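Alpha/beta hydrolase (Xanthomonas campestris pv. campestris, PDB 2QJW) is probably a hydrolase of the alpha/beta superfamily, although its substrate and reaction remain uncharacterised. Local coordinates at residues Phe101-Pro106 and His156-His161; Ile133-Val138 and Leu149-Asp154. All coordinates share one frame; numbering follows the deposited sequence.

Interaction 1. Residues Phe101-Pro106 and His156-His161; sequences FLMVPP and HRLGAH
Val104 lies against the ring of His156 at the C-terminal end of the parallel sheet of an alpha/beta-hydrolase fold, where strand 99-103 gives way to a loop. His156, in the loop ahead of helix 162-174, fits the histidine of a Ser-His-Asp triad, probably with Ser82 and Asp130. The valine side chain crosses the imidazole at a slant. Its CB is 3.7 Å from His156 ND1, and Val104 CG2 is equally close to His156 CE1, so the contact falls on the ND1-CE1 side of the ring. CG2 also comes within 3.5 Å of the backbone oxygen O of His156, and thus touches both the ring and the main chain of the same residue. With its CG anti to the backbone N (chi1 -176°), the imidazole extends to the valine, while ND1 is held by a hydrogen bond to Asp130 OD2. Val104 itself touches Asp130, so it packs beside this probable relay as well as against the histidine.

The other branch of Val104 points to Leu158, and the two side chains reach toward each other tip to tip, with Val104 CG1 3.9 Å from Leu158 CD1. Met103, a selenomethionine, adds only the root of its side chain here. The rest bends at chi3 (-73°) and leads away, and the residue also packs against Leu25 of helix 20-31 and Ala165 of helix 162-174. No hydrogen bond links the two segments, which bury 201 Å² between them. From Leu158 to His161 the chain makes a type I turn, closed by His161 N to Leu158 O at 3.0 Å, and His161 occupies the N-cap position of helix 162-174. Leu158 CD1 completes the packing by touching Met103 CB at 4.0 Å.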
# COMPACT_ATOMS: atom_id res chain seq x y z
N PHE A 101 -5.47 -7.97 9.35
CA PHE A 101 -5.62 -7.49 7.98
C PHE A 101 -7.02 -6.92 7.82
O PHE A 101 -8.01 -7.64 7.97
CB PHE A 101 -5.37 -8.56 6.92
CG PHE A 101 -5.44 -8.04 5.54
CD1 PHE A 101 -4.43 -7.27 5.06
CD2 PHE A 101 -6.51 -8.30 4.75
CE1 PHE A 101 -4.48 -6.80 3.75
CE2 PHE A 101 -6.58 -7.80 3.45
CZ PHE A 101 -5.57 -7.04 2.95
N LEU A 102 -7.09 -5.63 7.54
CA LEU A 102 -8.39 -4.95 7.51
C LEU A 102 -8.66 -4.31 6.19
O LEU A 102 -7.95 -3.44 5.76
CB LEU A 102 -8.40 -3.87 8.55
CG LEU A 102 -7.97 -4.19 9.99
CD1 LEU A 102 -8.00 -2.97 10.96
CD2 LEU A 102 -8.86 -5.30 10.55
N MSE A 103 -9.71 -4.76 5.51
CA MSE A 103 -10.23 -4.11 4.29
C MSE A 103 -11.36 -3.15 4.70
O MSE A 103 -12.24 -3.54 5.46
CB MSE A 103 -10.70 -5.09 3.26
CG MSE A 103 -9.60 -6.08 2.82
SE MSE A 103 -10.13 -7.37 1.54
CE MSE A 103 -11.16 -8.38 2.74
N VAL A 104 -11.29 -1.92 4.20
CA VAL A 104 -12.32 -0.85 4.42
C VAL A 104 -12.90 -0.90 5.84
O VAL A 104 -14.09 -1.06 6.03
CB VAL A 104 -13.41 -0.82 3.28
CG1 VAL A 104 -12.75 -0.30 1.99
CG2 VAL A 104 -14.04 -2.14 3.06
N PRO A 105 -12.04 -0.74 6.87
CA PRO A 105 -12.52 -0.78 8.25
C PRO A 105 -13.30 0.47 8.65
O PRO A 105 -12.81 1.55 8.42
CB PRO A 105 -11.20 -0.88 9.06
CG PRO A 105 -10.23 -0.18 8.28
CD PRO A 105 -10.59 -0.48 6.83
N PRO A 106 -14.48 0.30 9.24
CA PRO A 106 -15.14 1.51 9.76
C PRO A 106 -14.48 1.93 11.07
O PRO A 106 -14.13 1.10 11.91
CB PRO A 106 -16.55 1.04 10.03
CG PRO A 106 -16.45 -0.37 10.28
CD PRO A 106 -15.24 -0.92 9.50
N HIS A 156 -16.06 1.69 -1.69
CA HIS A 156 -16.12 0.81 -0.55
C HIS A 156 -16.07 -0.67 -0.83
O HIS A 156 -15.60 -1.45 -0.02
CB HIS A 156 -17.41 1.14 0.24
CG HIS A 156 -17.56 0.38 1.48
ND1 HIS A 156 -16.79 0.60 2.59
CD2 HIS A 156 -18.43 -0.62 1.81
CE1 HIS A 156 -17.15 -0.26 3.54
NE2 HIS A 156 -18.14 -1.00 3.09
N ARG A 157 -16.65 -1.09 -1.96
CA ARG A 157 -16.68 -2.52 -2.25
C ARG A 157 -15.33 -3.09 -2.68
O ARG A 157 -15.14 -4.34 -2.67
CB ARG A 157 -17.71 -2.82 -3.33
CG ARG A 157 -19.13 -2.33 -3.02
CD ARG A 157 -20.08 -2.80 -4.15
NE ARG A 157 -19.70 -2.32 -5.47
CZ ARG A 157 -20.10 -1.17 -6.00
NH1 ARG A 157 -20.90 -0.36 -5.33
NH2 ARG A 157 -19.69 -0.83 -7.21
N LEU A 158 -14.38 -2.24 -3.04
CA LEU A 158 -13.07 -2.63 -3.54
C LEU A 158 -13.21 -3.63 -4.69
O LEU A 158 -12.37 -4.53 -4.87
CB LEU A 158 -12.15 -3.26 -2.45
CG LEU A 158 -11.73 -2.30 -1.34
CD1 LEU A 158 -11.06 -3.07 -0.17
CD2 LEU A 158 -10.88 -1.22 -1.91
N GLY A 159 -14.27 -3.48 -5.48
CA GLY A 159 -14.59 -4.47 -6.53
C GLY A 159 -13.58 -4.60 -7.64
O GLY A 159 -13.50 -5.65 -8.32
N ALA A 160 -12.79 -3.58 -7.85
CA ALA A 160 -11.74 -3.60 -8.84
C ALA A 160 -10.34 -3.85 -8.23
O ALA A 160 -9.34 -3.81 -8.95
CB ALA A 160 -11.74 -2.33 -9.63
N HIS A 161 -10.29 -4.14 -6.94
CA HIS A 161 -8.99 -4.33 -6.25
C HIS A 161 -8.94 -5.58 -5.42
O HIS A 161 -8.18 -5.66 -4.45
CB HIS A 161 -8.67 -3.07 -5.44
CG HIS A 161 -8.33 -1.94 -6.33
ND1 HIS A 161 -9.28 -1.10 -6.88
CD2 HIS A 161 -7.15 -1.58 -6.87
CE1 HIS A 161 -8.68 -0.27 -7.71
NE2 HIS A 161 -7.38 -0.52 -7.70

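Interaction 2. Residues Ile133-Val138 and Leu149-Asp154; sequences IPAADV and LLLVDD
Leu149 and Val138 make the first contact between strand 148-152 and the helix that precedes it, within the beta-alpha-beta unit of strand 122-127, helix 135-145 and strand 148-152. The first torsion of Leu149 is extended (chi1 179°), which carries CD1 toward the helix, 4.1 Å from Val138 CG1, the two side chains meeting at a slant. Leu150 takes no part in this joint; its backbone pairs with Ile124 and His126 of the adjacent strand. Leu151 again turns to the helix and sets CD2 4.4 Å from Ala135 CB, a looser touch near the start of the helix. Val152 packs on Leu158 instead. Beyond it the chain turns at Asp153, the centre of an inverse gamma turn, and continues through Asp154. All four residues in contact are buried, and the joint is wholly apolar. Val138 also rests on Ile124 and His126 of strand 122-127, so the helix packs over both strands. Along its other edge, strand 148-152 forms an antiparallel ladder with a strand of the second subunit, carrying the sheet on across the interface.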
# COMPACT_ATOMS: atom_id res chain seq x y z
N ILE A 133 -17.12 5.31 4.66
CA ILE A 133 -16.07 5.48 5.61
C ILE A 133 -15.09 6.42 4.94
O ILE A 133 -14.27 5.99 4.17
CB ILE A 133 -15.37 4.12 5.92
CG1 ILE A 133 -16.40 3.06 6.30
CG2 ILE A 133 -14.29 4.35 7.01
CD1 ILE A 133 -15.90 1.60 6.14
N PRO A 134 -15.17 7.71 5.26
CA PRO A 134 -14.23 8.67 4.62
C PRO A 134 -12.79 8.22 4.74
O PRO A 134 -12.33 7.87 5.85
CB PRO A 134 -14.51 9.97 5.39
CG PRO A 134 -15.94 9.87 5.82
CD PRO A 134 -16.09 8.41 6.19
N ALA A 135 -12.05 8.32 3.65
CA ALA A 135 -10.64 7.90 3.67
C ALA A 135 -9.88 8.61 4.78
O ALA A 135 -9.00 8.03 5.43
CB ALA A 135 -9.98 8.19 2.33
N ALA A 136 -10.14 9.89 5.05
CA ALA A 136 -9.44 10.64 6.07
C ALA A 136 -9.57 10.01 7.44
O ALA A 136 -8.63 10.04 8.24
CB ALA A 136 -9.94 12.12 6.12
N ASP A 137 -10.70 9.36 7.69
CA ASP A 137 -10.96 8.75 8.99
C ASP A 137 -10.03 7.56 9.18
O ASP A 137 -9.48 7.36 10.28
CB ASP A 137 -12.43 8.34 9.14
CG ASP A 137 -13.39 9.54 9.27
OD1 ASP A 137 -12.92 10.68 9.37
OD2 ASP A 137 -14.58 9.23 9.32
N VAL A 138 -9.87 6.75 8.13
CA VAL A 138 -8.96 5.57 8.18
C VAL A 138 -7.51 5.99 8.15
O VAL A 138 -6.67 5.47 8.90
CB VAL A 138 -9.30 4.62 7.04
CG1 VAL A 138 -8.28 3.45 6.94
CG2 VAL A 138 -10.71 4.07 7.22
N LEU A 149 -0.80 1.07 5.43
CA LEU A 149 -2.03 1.52 4.77
C LEU A 149 -1.83 1.61 3.29
O LEU A 149 -0.95 2.31 2.83
CB LEU A 149 -2.49 2.87 5.29
CG LEU A 149 -3.76 3.48 4.67
CD1 LEU A 149 -4.96 2.60 4.77
CD2 LEU A 149 -4.04 4.82 5.40
N LEU A 150 -2.68 0.90 2.56
CA LEU A 150 -2.76 0.95 1.08
C LEU A 150 -4.08 1.55 0.66
O LEU A 150 -5.12 1.06 1.08
CB LEU A 150 -2.65 -0.45 0.45
CG LEU A 150 -2.73 -0.53 -1.06
CD1 LEU A 150 -1.45 0.08 -1.62
CD2 LEU A 150 -2.87 -1.98 -1.53
N LEU A 151 -3.97 2.66 -0.04
CA LEU A 151 -5.12 3.40 -0.58
C LEU A 151 -5.15 3.14 -2.06
O LEU A 151 -4.19 3.41 -2.78
CB LEU A 151 -5.01 4.91 -0.22
CG LEU A 151 -5.16 5.21 1.27
CD1 LEU A 151 -4.28 6.34 1.68
CD2 LEU A 151 -6.65 5.44 1.56
N VAL A 152 -6.33 2.75 -2.51
CA VAL A 152 -6.57 2.42 -3.92
C VAL A 152 -7.73 3.22 -4.51
O VAL A 152 -8.61 3.70 -3.79
CB VAL A 152 -6.85 0.91 -4.13
CG1 VAL A 152 -5.66 0.05 -3.67
CG2 VAL A 152 -8.08 0.45 -3.38
N ASP A 153 -7.65 3.38 -5.82
CA ASP A 153 -8.68 4.13 -6.57
C ASP A 153 -9.91 3.31 -6.77
O ASP A 153 -10.03 2.61 -7.78
CB ASP A 153 -8.08 4.56 -7.90
CG ASP A 153 -9.06 5.37 -8.75
OD1 ASP A 153 -10.07 5.81 -8.16
OD2 ASP A 153 -8.72 5.61 -9.93
N ASP A 154 -10.79 3.32 -5.77
CA ASP A 154 -11.97 2.45 -5.79
C ASP A 154 -12.94 3.04 -4.77
O ASP A 154 -12.62 3.97 -4.02
CB ASP A 154 -11.62 0.97 -5.45
CG ASP A 154 -12.50 -0.04 -6.13
OD1 ASP A 154 -13.66 0.23 -6.48
OD2 ASP A 154 -12.04 -1.17 -6.39

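The centres of interactions 1 and 2 are about 9 Å apart, and both reach the same sheet. Asp154, which closes the second segment of interaction 2, ties the two together: its OD2 takes probable hydrogen bonds from His161 ND1 at 2.8 Å and Ala160 N at 2.9 Å, gripping the last two residues of the turn that starts at Leu158. At a second point of touch, Ile133 CD1 packs 3.2 Å from Val104 O, and Ile133 also touches the probable catalytic histidine, His156. Asp130 OD1 accepts the backbone N-H of Ile133. Interaction 1 thus lies at the probable active site, whereas the centre of interaction 2 lies farther from the chain centre (about 15 Å, against about 9 Å), near the subunit interface.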